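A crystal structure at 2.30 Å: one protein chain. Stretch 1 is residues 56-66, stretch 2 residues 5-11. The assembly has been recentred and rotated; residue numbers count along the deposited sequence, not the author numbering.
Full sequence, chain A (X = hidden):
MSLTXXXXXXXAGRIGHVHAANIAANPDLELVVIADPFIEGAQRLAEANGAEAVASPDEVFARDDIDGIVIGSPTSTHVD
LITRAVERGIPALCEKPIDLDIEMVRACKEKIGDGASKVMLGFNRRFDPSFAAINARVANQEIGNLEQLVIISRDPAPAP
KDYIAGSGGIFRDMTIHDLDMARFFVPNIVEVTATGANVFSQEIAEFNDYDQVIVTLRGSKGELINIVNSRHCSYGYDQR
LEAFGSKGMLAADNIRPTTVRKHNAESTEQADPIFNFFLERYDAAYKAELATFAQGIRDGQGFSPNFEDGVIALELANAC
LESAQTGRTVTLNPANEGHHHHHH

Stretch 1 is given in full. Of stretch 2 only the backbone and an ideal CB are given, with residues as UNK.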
# COMPACT_ATOMS: atom_id res chain seq x y z
N SER A 56 7.17 -9.43 49.21
CA SER A 56 5.87 -9.01 49.70
C SER A 56 5.53 -7.53 49.57
O SER A 56 6.41 -6.68 49.59
CB SER A 56 5.73 -9.40 51.18
OG SER A 56 4.66 -8.70 51.79
N PRO A 57 4.24 -7.22 49.41
CA PRO A 57 3.86 -5.81 49.29
C PRO A 57 4.12 -5.06 50.61
O PRO A 57 4.36 -3.85 50.61
CB PRO A 57 2.37 -5.88 48.92
CG PRO A 57 1.94 -7.24 49.38
CD PRO A 57 3.12 -8.10 49.07
N ASP A 58 4.07 -5.79 51.72
CA ASP A 58 4.34 -5.20 53.03
C ASP A 58 5.73 -4.57 53.02
O ASP A 58 5.92 -3.48 53.56
CB ASP A 58 4.30 -6.28 54.12
CG ASP A 58 2.92 -6.45 54.73
OD1 ASP A 58 1.94 -5.89 54.18
OD2 ASP A 58 2.81 -7.15 55.75
N GLU A 59 6.68 -5.26 52.41
CA GLU A 59 8.05 -4.76 52.32
C GLU A 59 8.14 -3.53 51.43
O GLU A 59 9.03 -2.70 51.61
CB GLU A 59 8.97 -5.86 51.79
CG GLU A 59 8.97 -7.11 52.68
CD GLU A 59 9.70 -8.27 52.05
OE1 GLU A 59 10.95 -8.21 51.94
OE2 GLU A 59 9.03 -9.26 51.67
N VAL A 60 7.22 -3.41 50.47
CA VAL A 60 7.20 -2.25 49.59
C VAL A 60 6.68 -1.05 50.38
O VAL A 60 7.34 -0.02 50.49
CB VAL A 60 6.24 -2.45 48.40
CG1 VAL A 60 6.03 -1.13 47.67
CG2 VAL A 60 6.79 -3.50 47.45
N PHE A 61 5.48 -1.20 50.93
CA PHE A 61 4.84 -0.14 51.69
C PHE A 61 5.52 0.19 53.02
O PHE A 61 5.07 1.05 53.77
CB PHE A 61 3.37 -0.51 51.91
CG PHE A 61 2.56 -0.48 50.64
CD1 PHE A 61 2.39 0.71 49.95
CD2 PHE A 61 2.02 -1.65 50.12
CE1 PHE A 61 1.67 0.74 48.74
CE2 PHE A 61 1.31 -1.62 48.92
CZ PHE A 61 1.14 -0.42 48.23
N ALA A 62 6.62 -0.51 53.30
CA ALA A 62 7.37 -0.24 54.51
C ALA A 62 8.21 1.00 54.21
O ALA A 62 8.63 1.69 55.13
CB ALA A 62 8.29 -1.43 54.85
N ARG A 63 8.43 1.28 52.92
CA ARG A 63 9.22 2.44 52.51
C ARG A 63 8.38 3.70 52.68
O ARG A 63 7.15 3.62 52.79
CB ARG A 63 9.66 2.33 51.04
CG ARG A 63 10.46 1.08 50.69
CD ARG A 63 10.81 1.04 49.20
NE ARG A 63 11.70 2.12 48.80
CZ ARG A 63 13.02 2.02 48.72
NH1 ARG A 63 13.61 0.86 49.01
NH2 ARG A 63 13.76 3.06 48.36
N ASP A 64 9.04 4.86 52.68
CA ASP A 64 8.33 6.13 52.81
C ASP A 64 8.72 7.10 51.71
O ASP A 64 8.45 8.29 51.81
CB ASP A 64 8.59 6.75 54.20
CG ASP A 64 10.04 7.19 54.40
OD1 ASP A 64 10.93 6.81 53.61
OD2 ASP A 64 10.29 7.93 55.37
N ASP A 65 9.33 6.57 50.66
CA ASP A 65 9.78 7.39 49.53
C ASP A 65 9.08 7.07 48.20
O ASP A 65 9.46 7.61 47.17
CB ASP A 65 11.28 7.18 49.33
CG ASP A 65 11.62 5.76 48.92
OD1 ASP A 65 10.85 4.85 49.27
OD2 ASP A 65 12.65 5.54 48.26
N ILE A 66 8.08 6.20 48.22
CA ILE A 66 7.38 5.83 46.99
C ILE A 66 6.48 6.92 46.44
O ILE A 66 5.46 7.26 47.04
CB ILE A 66 6.51 4.57 47.19
CG1 ILE A 66 7.32 3.49 47.90
CG2 ILE A 66 6.04 4.05 45.84
CD1 ILE A 66 8.61 3.13 47.20
N UNK A 5 11.36 11.06 40.17
CA UNK A 5 10.29 10.39 40.92
C UNK A 5 10.62 8.92 41.20
O UNK A 5 11.11 8.21 40.33
CB UNK A 5 8.97 10.49 40.15
N UNK A 6 10.32 8.49 42.42
CA UNK A 6 10.58 7.12 42.86
C UNK A 6 9.40 6.19 42.59
O UNK A 6 8.29 6.43 43.07
CB UNK A 6 10.91 7.11 44.35
N UNK A 7 9.66 5.10 41.87
CA UNK A 7 8.60 4.16 41.52
C UNK A 7 8.77 2.75 42.08
O UNK A 7 9.85 2.18 42.04
CB UNK A 7 8.50 4.07 40.00
N UNK A 8 7.67 2.19 42.59
CA UNK A 8 7.68 0.83 43.09
C UNK A 8 6.92 -0.02 42.06
O UNK A 8 5.84 0.36 41.61
CB UNK A 8 7.06 0.74 44.48
N UNK A 9 7.50 -1.16 41.67
CA UNK A 9 6.88 -2.04 40.68
C UNK A 9 6.43 -3.39 41.24
O UNK A 9 7.19 -4.06 41.95
CB UNK A 9 7.86 -2.28 39.53
N UNK A 10 5.20 -3.78 40.92
CA UNK A 10 4.65 -5.06 41.35
C UNK A 10 4.56 -6.02 40.17
O UNK A 10 3.89 -5.72 39.17
CB UNK A 10 3.27 -4.87 41.99
N UNK A 11 5.22 -7.16 40.28
CA UNK A 11 5.21 -8.14 39.21
C UNK A 11 6.53 -8.14 38.46
O UNK A 11 6.97 -7.11 37.97
CB UNK A 11 4.05 -7.87 38.25

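Stretch 2 runs as an extended strand from position 5 to position 10, and no hydrogen bond joins it to stretch 1. Most of the close pairs are between side chains, with the backbone taking part at position 6, so the direction of each CA-to-CB bond matters.

Position 5 has its CA-to-CB bond sideways to stretch 1. Nothing of stretch 1 lies within 5.5 Å of the ideal CB. Stretch 1 sets no demand here, and many residues would suit. The deposited residue is Leu5, which makes no contact with stretch 1.

Position 6 points toward stretch 1. Its ideal CB lies 3.2 Å from Asp65 O, which is tight, so the chains are already close at the first side-chain atom. The carboxylate of Asp65 is nearby. It is already held by Arg63: Arg63 NE donates to Asp65 OD1 at 2.9 Å, and Arg63 NH2 forms a salt bridge with Asp65 OD2 at 2.7 Å. A second positive group could still be drawn to this acid. Lysine or arginine would suit, and a long polar residue such as glutamine is possible. The deposited residue is Arg6. Arg6 NE lies 4.0 Å from Asp65 OD2, a long salt bridge without a hydrogen bond. The guanidinium meets OD2 obliquely. The backbone is close too, with Arg6 O 3.9 Å from Ile66 C.

Position 7 points away from stretch 1, and the extended backbone angles admit most residues. Branched residues such as valine or isoleucine are common in strands. The deposited residue is Ile7, with chi1 in m, and it makes no contact with stretch 1.

Position 8 points toward stretch 1 again, as alternation along a strand predicts. The ideal CB is 3.7 Å from Ile66 CG2 and 3.8 Å from Val60 CG1. Two methyl groups are thus already at packing distance from it. A small apolar residue fits best; alanine is the plainest choice, and glycine would forgo these contacts. The deposited residue is Ala8. Ala8 CB packs 3.7 Å from Ile66 CG2 and 3.9 Å from Val60 CG1.

Position 9 points away, and stretch 1 offers it nothing. Any residue at ease in a strand would do. The deposited residue is Leu9, with chi1 in t and chi2 in p.

Position 10 is different. Its CA-to-CB bond is sideways, and its ideal CB has no neighbour of stretch 1 within 5.5 Å. Farther out lie apolar groups of Pro57, Val60 and Phe61. They start about 6.6 Å from the ideal CB, so a long side chain suits best: methionine, phenylalanine or another aromatic. Leucine would reach less far. The deposited residue is Phe10, whose ring end comes nearer than its CB. Phe10 CE1 is 3.6 Å from Pro57 CB. Phe10 CZ is 3.6 Å from Val60 CG2 and 4.1 Å from Phe61 CE2. These approaches are oblique to the ring. Phe10 has the largest area covered by stretch 1.

Position 11 has phi 105° and psi 124°. A CB here would be jammed against the carbonyl O of the preceding residue. That alone calls for glycine, and Gly11 is deposited.

Stretch 2 (5-11) LRIALFG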
# COMPACT_ATOMS: atom_id res chain seq x y z
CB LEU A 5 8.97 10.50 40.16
CG LEU A 5 8.42 11.92 39.98
CD1 LEU A 5 7.16 11.90 39.09
CD2 LEU A 5 8.09 12.51 41.36
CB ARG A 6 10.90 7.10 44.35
CG ARG A 6 12.07 7.97 44.78
CD ARG A 6 13.36 7.35 44.34
NE ARG A 6 14.42 7.53 45.33
CZ ARG A 6 15.17 8.62 45.45
NH1 ARG A 6 14.98 9.66 44.64
NH2 ARG A 6 16.11 8.66 46.38
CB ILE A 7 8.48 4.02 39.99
CG1 ILE A 7 8.35 5.40 39.33
CG2 ILE A 7 7.29 3.13 39.64
CD1 ILE A 7 7.13 6.18 39.77
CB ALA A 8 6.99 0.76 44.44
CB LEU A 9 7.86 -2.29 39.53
CG LEU A 9 7.48 -3.40 38.53
CD1 LEU A 9 6.25 -2.96 37.74
CD2 LEU A 9 8.66 -3.69 37.60
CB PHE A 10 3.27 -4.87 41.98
CG PHE A 10 3.31 -4.39 43.39
CD1 PHE A 10 3.56 -5.28 44.42
CD2 PHE A 10 3.15 -3.04 43.69
CE1 PHE A 10 3.64 -4.83 45.74
CE2 PHE A 10 3.24 -2.58 45.00
CZ PHE A 10 3.49 -3.48 46.03
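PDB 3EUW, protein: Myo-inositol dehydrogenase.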